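Local coordinates for protein serine--tRNA ligase, cytoplasmic (Candida albicans, PDB 3QO8) that attaches serine to tRNA(Ser) in two steps, activating serine with ATP to Ser-AMP and then transferring it to the acceptor end of the tRNA, at residues Y136-I142 and W357-Q362; I251-H255 and P268-A272; Y183-L187 and I435-P439. All coordinates share one frame. Residues are numbered along the deposited sequence.

Interaction 1 of 3, residues Y136-I142 and W357-Q362; sequences YKKPEQI and WFPFQQ
Where strand 350-358 of the catalytic sheet ends, its closing turn is met by the irregular loop 136-142; one of the two bound seryl-sulfamoyl-adenosine molecules, not the one in the active site, lies about 7 Å from the side chain of Tyr136 (nearest atoms). Pro139 lies opposite Trp357 (CA atoms 6.9 Å apart) and Gln141 opposite Pro359 (4.6 Å). The CA-CB bond of Trp357 (chi1 -178°) points toward the loop, and its indole meets Pro139 and Glu140: NE1 donates to Glu140 O (2.9 Å, 160°), while Pro139 CB sits over the six-membered ring, 3.5 Å from its centroid, in a CH-pi contact. Tyr136 (chi1 -163°) ties the loop together, its OH donating to Ile142 O (2.9 Å) and accepting from Glu140 N (3.2 Å). Gln141 centres an inverse gamma turn, and its CA makes a CH...O contact with Pro359 O (3.3 Å); its NE2 is bonded to Ala150 O. Beyond Phe358 the chain takes helical angles at 359-361, the turn joining antiparallel strands 350-358 and 363-372 of the class II synthetase core.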
loop_
_atom_site.group_PDB
_atom_site.type_symbol
_atom_site.label_atom_id
_atom_site.label_comp_id
_atom_site.label_asym_id
_atom_site.label_seq_id
_atom_site.Cartn_x
_atom_site.Cartn_y
_atom_site.Cartn_z
ATOM N N TYR A 136 -37.672 -9.624 -2.173
ATOM C CA TYR A 136 -37.377 -8.408 -2.915
ATOM C C TYR A 136 -38.026 -8.511 -4.282
ATOM O O TYR A 136 -37.531 -9.194 -5.187
ATOM C CB TYR A 136 -35.875 -8.173 -3.042
ATOM C CG TYR A 136 -35.515 -6.755 -3.436
ATOM C CD1 TYR A 136 -35.941 -5.667 -2.673
ATOM C CD2 TYR A 136 -34.743 -6.504 -4.564
ATOM C CE1 TYR A 136 -35.601 -4.358 -3.028
ATOM C CE2 TYR A 136 -34.399 -5.200 -4.928
ATOM C CZ TYR A 136 -34.826 -4.138 -4.156
ATOM O OH TYR A 136 -34.484 -2.857 -4.524
ATOM N N LYS A 137 -39.136 -7.804 -4.403
ATOM C CA LYS A 137 -40.027 -7.880 -5.548
ATOM C C LYS A 137 -39.309 -7.529 -6.843
ATOM O O LYS A 137 -39.345 -8.281 -7.810
ATOM C CB LYS A 137 -41.201 -6.932 -5.297
ATOM C CG LYS A 137 -42.271 -6.892 -6.357
ATOM C CD LYS A 137 -43.422 -5.998 -5.892
ATOM C CE LYS A 137 -43.953 -6.456 -4.533
ATOM N NZ LYS A 137 -44.984 -5.532 -3.965
ATOM N N LYS A 138 -38.653 -6.377 -6.853
ATOM C CA LYS A 138 -37.994 -5.885 -8.048
ATOM C C LYS A 138 -37.040 -4.766 -7.660
ATOM O O LYS A 138 -37.179 -4.169 -6.596
ATOM C CB LYS A 138 -39.025 -5.345 -9.044
ATOM C CG LYS A 138 -39.692 -4.073 -8.585
ATOM C CD LYS A 138 -40.476 -3.425 -9.713
ATOM C CE LYS A 138 -41.386 -2.324 -9.192
ATOM N NZ LYS A 138 -40.637 -1.261 -8.465
ATOM N N PRO A 139 -36.065 -4.476 -8.528
ATOM C CA PRO A 139 -35.091 -3.419 -8.242
ATOM C C PRO A 139 -35.790 -2.061 -8.210
ATOM O O PRO A 139 -36.357 -1.657 -9.215
ATOM C CB PRO A 139 -34.140 -3.488 -9.441
ATOM C CG PRO A 139 -34.403 -4.823 -10.091
ATOM C CD PRO A 139 -35.839 -5.103 -9.841
ATOM N N GLU A 140 -35.780 -1.392 -7.064
ATOM C CA GLU A 140 -36.351 -0.052 -6.949
ATOM C C GLU A 140 -35.701 0.678 -5.785
ATOM O O GLU A 140 -34.662 0.237 -5.293
ATOM C CB GLU A 140 -37.876 -0.110 -6.782
ATOM C CG GLU A 140 -38.359 -1.002 -5.652
ATOM C CD GLU A 140 -39.890 -1.040 -5.549
ATOM O OE1 GLU A 140 -40.443 -2.091 -5.150
ATOM O OE2 GLU A 140 -40.539 -0.017 -5.861
ATOM N N GLN A 141 -36.291 1.782 -5.334
ATOM C CA GLN A 141 -35.637 2.574 -4.290
ATOM C C GLN A 141 -35.918 2.032 -2.891
ATOM O O GLN A 141 -36.373 2.757 -2.004
ATOM C CB GLN A 141 -36.023 4.060 -4.378
ATOM C CG GLN A 141 -34.954 4.950 -3.718
ATOM C CD GLN A 141 -35.322 6.425 -3.674
ATOM O OE1 GLN A 141 -36.245 6.871 -4.356
ATOM N NE2 GLN A 141 -34.590 7.189 -2.865
ATOM N N ILE A 142 -35.658 0.745 -2.712
ATOM C CA ILE A 142 -35.950 0.037 -1.479
ATOM C C ILE A 142 -34.728 -0.817 -1.141
ATOM O O ILE A 142 -34.227 -1.556 -1.995
ATOM C CB ILE A 142 -37.160 -0.919 -1.653
ATOM C CG1 ILE A 142 -38.444 -0.152 -2.006
ATOM C CG2 ILE A 142 -37.334 -1.809 -0.415
ATOM C CD1 ILE A 142 -39.003 0.669 -0.879
ATOM N N TRP A 357 -27.250 -3.975 -7.665
ATOM C CA TRP A 357 -28.245 -2.925 -7.554
ATOM C C TRP A 357 -27.946 -1.996 -6.385
ATOM O O TRP A 357 -27.801 -2.442 -5.252
ATOM C CB TRP A 357 -29.639 -3.541 -7.392
ATOM C CG TRP A 357 -30.762 -2.528 -7.315
ATOM C CD1 TRP A 357 -31.539 -2.231 -6.223
ATOM C CD2 TRP A 357 -31.236 -1.693 -8.382
ATOM N NE1 TRP A 357 -32.472 -1.259 -6.556
ATOM C CE2 TRP A 357 -32.302 -0.918 -7.873
ATOM C CE3 TRP A 357 -30.866 -1.533 -9.725
ATOM C CZ2 TRP A 357 -32.994 0.007 -8.657
ATOM C CZ3 TRP A 357 -31.558 -0.621 -10.502
ATOM C CH2 TRP A 357 -32.613 0.136 -9.968
ATOM N N PHE A 358 -27.853 -0.701 -6.671
ATOM C CA PHE A 358 -27.729 0.314 -5.639
ATOM C C PHE A 358 -29.084 1.038 -5.552
ATOM O O PHE A 358 -29.405 1.863 -6.411
ATOM C CB PHE A 358 -26.604 1.302 -6.002
ATOM C CG PHE A 358 -25.202 0.809 -5.668
ATOM C CD1 PHE A 358 -24.660 -0.308 -6.300
ATOM C CD2 PHE A 358 -24.425 1.483 -4.737
ATOM C CE1 PHE A 358 -23.363 -0.754 -5.995
ATOM C CE2 PHE A 358 -23.142 1.050 -4.421
ATOM C CZ PHE A 358 -22.604 -0.082 -5.049
ATOM N N PRO A 359 -29.887 0.729 -4.522
ATOM C CA PRO A 359 -31.275 1.217 -4.557
ATOM C C PRO A 359 -31.421 2.724 -4.365
ATOM O O PRO A 359 -32.418 3.264 -4.825
ATOM C CB PRO A 359 -31.959 0.449 -3.424
ATOM C CG PRO A 359 -30.829 0.098 -2.472
ATOM C CD PRO A 359 -29.631 -0.148 -3.362
ATOM N N PHE A 360 -30.473 3.396 -3.711
ATOM C CA PHE A 360 -30.603 4.837 -3.589
ATOM C C PHE A 360 -30.335 5.464 -4.948
ATOM O O PHE A 360 -31.065 6.331 -5.393
ATOM C CB PHE A 360 -29.642 5.451 -2.562
ATOM C CG PHE A 360 -29.685 6.958 -2.556
ATOM C CD1 PHE A 360 -30.650 7.630 -1.827
ATOM C CD2 PHE A 360 -28.802 7.696 -3.329
ATOM C CE1 PHE A 360 -30.718 9.027 -1.846
ATOM C CE2 PHE A 360 -28.860 9.088 -3.355
ATOM C CZ PHE A 360 -29.828 9.754 -2.607
ATOM N N GLN A 361 -29.262 5.017 -5.584
ATOM C CA GLN A 361 -28.866 5.490 -6.902
ATOM C C GLN A 361 -29.928 5.069 -7.904
ATOM O O GLN A 361 -30.098 5.683 -8.949
ATOM C CB GLN A 361 -27.527 4.843 -7.278
ATOM C CG GLN A 361 -26.490 4.816 -6.127
ATOM C CD GLN A 361 -25.823 6.168 -5.921
ATOM O OE1 GLN A 361 -25.531 6.876 -6.888
ATOM N NE2 GLN A 361 -25.600 6.545 -4.659
ATOM N N GLN A 362 -30.635 3.999 -7.559
ATOM C CA GLN A 362 -31.552 3.326 -8.462
ATOM C C GLN A 362 -30.851 2.938 -9.772
ATOM O O GLN A 362 -31.376 3.162 -10.851
ATOM C CB GLN A 362 -32.799 4.187 -8.724
ATOM C CG GLN A 362 -33.582 4.555 -7.455
ATOM C CD GLN A 362 -34.664 5.594 -7.715
ATOM O OE1 GLN A 362 -35.689 5.297 -8.336
ATOM N NE2 GLN A 362 -34.439 6.820 -7.243
#

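Interaction 2 of 3, residues I251-H255 and P268-A272; sequences ISAYH and PVRYA
Ile251, on helix 248-252, points toward strand 269-278: its CA is 8.2 Å from that of Tyr271, and CG2 lies 4.0 Å from Tyr271 CD2. Its side chain is about 4 Å from that of Ser247 and about 5 Å from that of Glu302 (nearest atoms), which probably bind L-serine. Tyr254 (chi1 -169°), N bonded to Ile251 O at 3.1 Å, brings CE2 to 3.4 Å from Tyr271 OH, the rings oblique with planes at 71° and centroids 5.4 Å apart; its hydroxyl bonds Arg181 of the second subunit. His255 (chi1 -68°) completes an aromatic cluster, its NE2 making a short 2.5 Å hydrogen bond with OH of Tyr271 (chi1 -66°), rings rim to rim. Val269 CG1 approaches His255 NE2 at 4.2 Å. Strand 269-278 runs between 205-208 (parallel) and 297-307 (antiparallel), the latter pair forming class II motif 2; Arg279-Glu281, probably ATP-binding, follow strand 269-278. With His255 ND1 bonded to Glu258, both imidazole nitrogens are engaged, a polar link within otherwise apolar and aromatic packing.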
loop_
_atom_site.group_PDB
_atom_site.type_symbol
_atom_site.label_atom_id
_atom_site.label_comp_id
_atom_site.label_asym_id
_atom_site.label_seq_id
_atom_site.Cartn_x
_atom_site.Cartn_y
_atom_site.Cartn_z
ATOM N N ILE A 251 0.140 -11.517 -9.318
ATOM C CA ILE A 251 -0.201 -12.930 -9.296
ATOM C C ILE A 251 -0.094 -13.540 -10.699
ATOM O O ILE A 251 0.270 -14.702 -10.855
ATOM C CB ILE A 251 -1.594 -13.165 -8.654
ATOM C CG1 ILE A 251 -1.559 -12.721 -7.183
ATOM C CG2 ILE A 251 -2.014 -14.640 -8.811
ATOM C CD1 ILE A 251 -2.893 -12.845 -6.407
ATOM N N SER A 252 -0.392 -12.757 -11.735
ATOM C CA SER A 252 -0.234 -13.270 -13.093
ATOM C C SER A 252 1.245 -13.582 -13.358
ATOM O O SER A 252 1.569 -14.501 -14.107
ATOM C CB SER A 252 -0.781 -12.291 -14.147
ATOM O OG SER A 252 0.071 -11.164 -14.301
ATOM N N ALA A 253 2.141 -12.826 -12.726
ATOM C CA ALA A 253 3.577 -13.044 -12.923
ATOM C C ALA A 253 4.153 -14.086 -11.965
ATOM O O ALA A 253 5.327 -14.426 -12.058
ATOM C CB ALA A 253 4.337 -11.740 -12.780
ATOM N N TYR A 254 3.327 -14.574 -11.042
ATOM C CA TYR A 254 3.760 -15.532 -10.016
ATOM C C TYR A 254 4.443 -16.757 -10.639
ATOM O O TYR A 254 5.501 -17.187 -10.177
ATOM C CB TYR A 254 2.549 -15.959 -9.180
ATOM C CG TYR A 254 2.835 -16.751 -7.913
ATOM C CD1 TYR A 254 3.368 -16.132 -6.783
ATOM C CD2 TYR A 254 2.520 -18.098 -7.831
ATOM C CE1 TYR A 254 3.599 -16.840 -5.611
ATOM C CE2 TYR A 254 2.750 -18.821 -6.663
ATOM C CZ TYR A 254 3.284 -18.181 -5.558
ATOM O OH TYR A 254 3.518 -18.896 -4.411
ATOM N N HIS A 255 3.839 -17.314 -11.685
ATOM C CA HIS A 255 4.389 -18.502 -12.344
ATOM C C HIS A 255 5.129 -18.183 -13.640
ATOM O O HIS A 255 5.345 -19.076 -14.460
ATOM C CB HIS A 255 3.287 -19.530 -12.631
ATOM C CG HIS A 255 2.717 -20.160 -11.402
ATOM N ND1 HIS A 255 3.447 -21.008 -10.595
ATOM C CD2 HIS A 255 1.487 -20.071 -10.841
ATOM C CE1 HIS A 255 2.695 -21.400 -9.581
ATOM N NE2 HIS A 255 1.502 -20.849 -9.709
ATOM N N PRO A 268 -6.313 -27.306 -12.894
ATOM C CA PRO A 268 -6.136 -25.858 -12.759
ATOM C C PRO A 268 -5.490 -25.466 -11.440
ATOM O O PRO A 268 -5.588 -26.190 -10.449
ATOM C CB PRO A 268 -7.579 -25.339 -12.772
ATOM C CG PRO A 268 -8.345 -26.436 -12.118
ATOM C CD PRO A 268 -7.712 -27.708 -12.664
ATOM N N VAL A 269 -4.809 -24.330 -11.436
ATOM C CA VAL A 269 -4.306 -23.734 -10.205
ATOM C C VAL A 269 -5.151 -22.490 -9.925
ATOM O O VAL A 269 -5.265 -21.617 -10.782
ATOM C CB VAL A 269 -2.829 -23.335 -10.347
ATOM C CG1 VAL A 269 -2.425 -22.398 -9.246
ATOM C CG2 VAL A 269 -1.931 -24.577 -10.373
ATOM N N ARG A 270 -5.749 -22.420 -8.745
ATOM C CA ARG A 270 -6.655 -21.327 -8.419
ATOM C C ARG A 270 -6.156 -20.538 -7.210
ATOM O O ARG A 270 -5.925 -21.115 -6.150
ATOM C CB ARG A 270 -8.044 -21.892 -8.133
ATOM C CG ARG A 270 -8.624 -22.749 -9.292
ATOM C CD ARG A 270 -10.083 -23.101 -9.028
ATOM N NE ARG A 270 -10.742 -23.721 -10.182
ATOM C CZ ARG A 270 -11.127 -24.991 -10.231
ATOM N NH1 ARG A 270 -10.927 -25.781 -9.183
ATOM N NH2 ARG A 270 -11.732 -25.470 -11.317
ATOM N N TYR A 271 -5.991 -19.226 -7.375
ATOM C CA TYR A 271 -5.543 -18.362 -6.279
ATOM C C TYR A 271 -6.643 -17.392 -5.829
ATOM O O TYR A 271 -7.312 -16.769 -6.652
ATOM C CB TYR A 271 -4.308 -17.562 -6.679
ATOM C CG TYR A 271 -3.102 -18.435 -6.910
ATOM C CD1 TYR A 271 -2.523 -19.142 -5.856
ATOM C CD2 TYR A 271 -2.558 -18.580 -8.174
ATOM C CE1 TYR A 271 -1.409 -19.975 -6.065
ATOM C CE2 TYR A 271 -1.455 -19.399 -8.389
ATOM C CZ TYR A 271 -0.887 -20.088 -7.331
ATOM O OH TYR A 271 0.203 -20.902 -7.556
ATOM N N ALA A 272 -6.822 -17.304 -4.516
ATOM C CA ALA A 272 -7.623 -16.267 -3.898
ATOM C C ALA A 272 -6.660 -15.140 -3.538
ATOM O O ALA A 272 -6.047 -15.142 -2.459
ATOM C CB ALA A 272 -8.313 -16.817 -2.664
#

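Interaction 3 of 3, residues Y183-L187 and I435-P439; sequences YGVFL and IPGEP
Phe186 presents one face of its ring to Pro436, where the first turn of helix 183-200 meets the loop 435-439. Pro436 CD stands 3.8 Å from the ring centroid and 12° off the normal, a CH-pi contact over the face, and Phe186 CE1 comes within 3.7 Å of Pro436 CG. The backbones are nearest at Phe186 and Ile435, whose CA atoms are 5.9 Å apart. Ile435 (chi1 -63°, chi2 171°) reaches among the side chains of Tyr183, Phe186 and Leu187: its CG2 is 4.1 Å from Phe186 CB and 4.0 Å from Tyr183 CE2, at the edge of that ring, while its CD1 reaches Leu187 CD2 at 4.1 Å. The helix is regular, with Leu187 N bonded to Tyr183 O at 2.8 Å; Phe186 points toward the loop, while Tyr183 (sideways) and Leu187 (away) bring their ends nearer to it.

Helix 183-200 followed by strand 205-208 is consistent with class II motif 1, the helix-strand unit of the dimer interface, and the second subunit indeed packs its Pro206 against Phe186 and its Ser197 against Pro436. The loop is shaped by a type II beta turn from Ile435 to Glu438, closed by Glu438 N to Ile435 O at 2.8 Å. Pro436 (phi/psi -55/130) and Gly437 (88/-9) fill the two central positions, a classic Pro-Gly pairing; a CB on Gly437 would jam against the preceding carbonyl. Beyond the turn the chain comes back beside Tyr183, where Pro439 CG lies 4.0 Å from Tyr183 CE2. A water 2.7 Å from OH of Tyr183 (chi1 -73°) donates to Pro436 O at 2.8 Å.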
loop_
_atom_site.group_PDB
_atom_site.type_symbol
_atom_site.label_atom_id
_atom_site.label_comp_id
_atom_site.label_asym_id
_atom_site.label_seq_id
_atom_site.Cartn_x
_atom_site.Cartn_y
_atom_site.Cartn_z
ATOM N N TYR A 183 -16.881 0.600 12.765
ATOM C CA TYR A 183 -17.443 -0.497 11.984
ATOM C C TYR A 183 -17.096 -0.433 10.499
ATOM O O TYR A 183 -17.258 -1.422 9.780
ATOM C CB TYR A 183 -18.957 -0.629 12.204
ATOM C CG TYR A 183 -19.294 -1.187 13.563
ATOM C CD1 TYR A 183 -19.819 -0.374 14.562
ATOM C CD2 TYR A 183 -19.058 -2.522 13.861
ATOM C CE1 TYR A 183 -20.114 -0.887 15.820
ATOM C CE2 TYR A 183 -19.339 -3.040 15.112
ATOM C CZ TYR A 183 -19.872 -2.220 16.082
ATOM O OH TYR A 183 -20.159 -2.737 17.320
ATOM N N GLY A 184 -16.644 0.728 10.040
ATOM C CA GLY A 184 -16.099 0.838 8.702
ATOM C C GLY A 184 -14.903 -0.085 8.557
ATOM O O GLY A 184 -14.782 -0.794 7.560
ATOM N N VAL A 185 -14.022 -0.081 9.559
ATOM C CA VAL A 185 -12.856 -0.964 9.561
ATOM C C VAL A 185 -13.312 -2.410 9.681
ATOM O O VAL A 185 -12.850 -3.262 8.935
ATOM C CB VAL A 185 -11.882 -0.653 10.722
ATOM C CG1 VAL A 185 -10.661 -1.619 10.676
ATOM C CG2 VAL A 185 -11.416 0.822 10.688
ATOM N N PHE A 186 -14.225 -2.685 10.615
ATOM C CA PHE A 186 -14.668 -4.063 10.865
ATOM C C PHE A 186 -15.372 -4.684 9.648
ATOM O O PHE A 186 -15.194 -5.867 9.344
ATOM C CB PHE A 186 -15.582 -4.134 12.088
ATOM C CG PHE A 186 -14.863 -3.963 13.410
ATOM C CD1 PHE A 186 -13.594 -4.476 13.600
ATOM C CD2 PHE A 186 -15.474 -3.292 14.462
ATOM C CE1 PHE A 186 -12.939 -4.337 14.824
ATOM C CE2 PHE A 186 -14.821 -3.143 15.695
ATOM C CZ PHE A 186 -13.558 -3.659 15.868
ATOM N N LEU A 187 -16.166 -3.886 8.943
ATOM C CA LEU A 187 -16.846 -4.395 7.754
ATOM C C LEU A 187 -15.852 -4.695 6.637
ATOM O O LEU A 187 -16.003 -5.671 5.914
ATOM C CB LEU A 187 -17.891 -3.396 7.244
ATOM C CG LEU A 187 -19.227 -3.421 7.991
ATOM C CD1 LEU A 187 -20.022 -2.152 7.730
ATOM C CD2 LEU A 187 -20.020 -4.669 7.620
ATOM N N ILE A 435 -17.013 -10.088 12.827
ATOM C CA ILE A 435 -17.025 -8.796 13.498
ATOM C C ILE A 435 -17.128 -9.010 15.007
ATOM O O ILE A 435 -17.973 -9.777 15.473
ATOM C CB ILE A 435 -18.210 -7.947 13.003
ATOM C CG1 ILE A 435 -18.058 -7.662 11.497
ATOM C CG2 ILE A 435 -18.343 -6.653 13.821
ATOM C CD1 ILE A 435 -19.323 -7.004 10.873
ATOM N N PRO A 436 -16.260 -8.343 15.776
ATOM C CA PRO A 436 -16.299 -8.486 17.239
ATOM C C PRO A 436 -17.693 -8.177 17.784
ATOM O O PRO A 436 -18.278 -7.151 17.451
ATOM C CB PRO A 436 -15.296 -7.433 17.719
ATOM C CG PRO A 436 -14.344 -7.266 16.564
ATOM C CD PRO A 436 -15.213 -7.406 15.333
ATOM N N GLY A 437 -18.217 -9.065 18.618
ATOM C CA GLY A 437 -19.548 -8.899 19.162
ATOM C C GLY A 437 -20.621 -9.501 18.275
ATOM O O GLY A 437 -21.781 -9.589 18.672
ATOM N N GLU A 438 -20.232 -9.924 17.076
ATOM C CA GLU A 438 -21.184 -10.437 16.096
ATOM C C GLU A 438 -22.494 -9.639 16.129
ATOM O O GLU A 438 -23.569 -10.200 16.316
ATOM C CB GLU A 438 -21.458 -11.923 16.340
ATOM C CG GLU A 438 -20.189 -12.765 16.409
ATOM C CD GLU A 438 -20.464 -14.256 16.515
ATOM O OE1 GLU A 438 -21.648 -14.650 16.508
ATOM O OE2 GLU A 438 -19.490 -15.031 16.601
ATOM N N PRO A 439 -22.406 -8.316 15.937
ATOM C CA PRO A 439 -23.632 -7.512 15.956
ATOM C C PRO A 439 -24.568 -7.894 14.808
ATOM O O PRO A 439 -24.103 -8.249 13.731
ATOM C CB PRO A 439 -23.115 -6.082 15.763
ATOM C CG PRO A 439 -21.803 -6.244 15.044
ATOM C CD PRO A 439 -21.212 -7.517 15.611
HETATM O O HOH W 1 -20.032 -5.222 18.345
#

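The three contacts illustrate how chemistry follows place in a fold. Interaction 2 is buried near the centre of the chain and joins parts close in sequence; interactions 1 and 3 lie farther out, are partly buried, and tie together parts more than 200 residues apart, crossing along the chain. Interactions 1 and 2 both reach the same catalytic sheet, though their nearest atoms are about 22 Å apart: one uses an indole bonded to a loop carbonyl, the other a short bond between side chains. Interaction 3 instead sets a helix start against a turn, with apolar contacts and a bridging water. The second subunit touches interactions 2 and 3, whereas the segments of interaction 1 meet no other chain of the dimer.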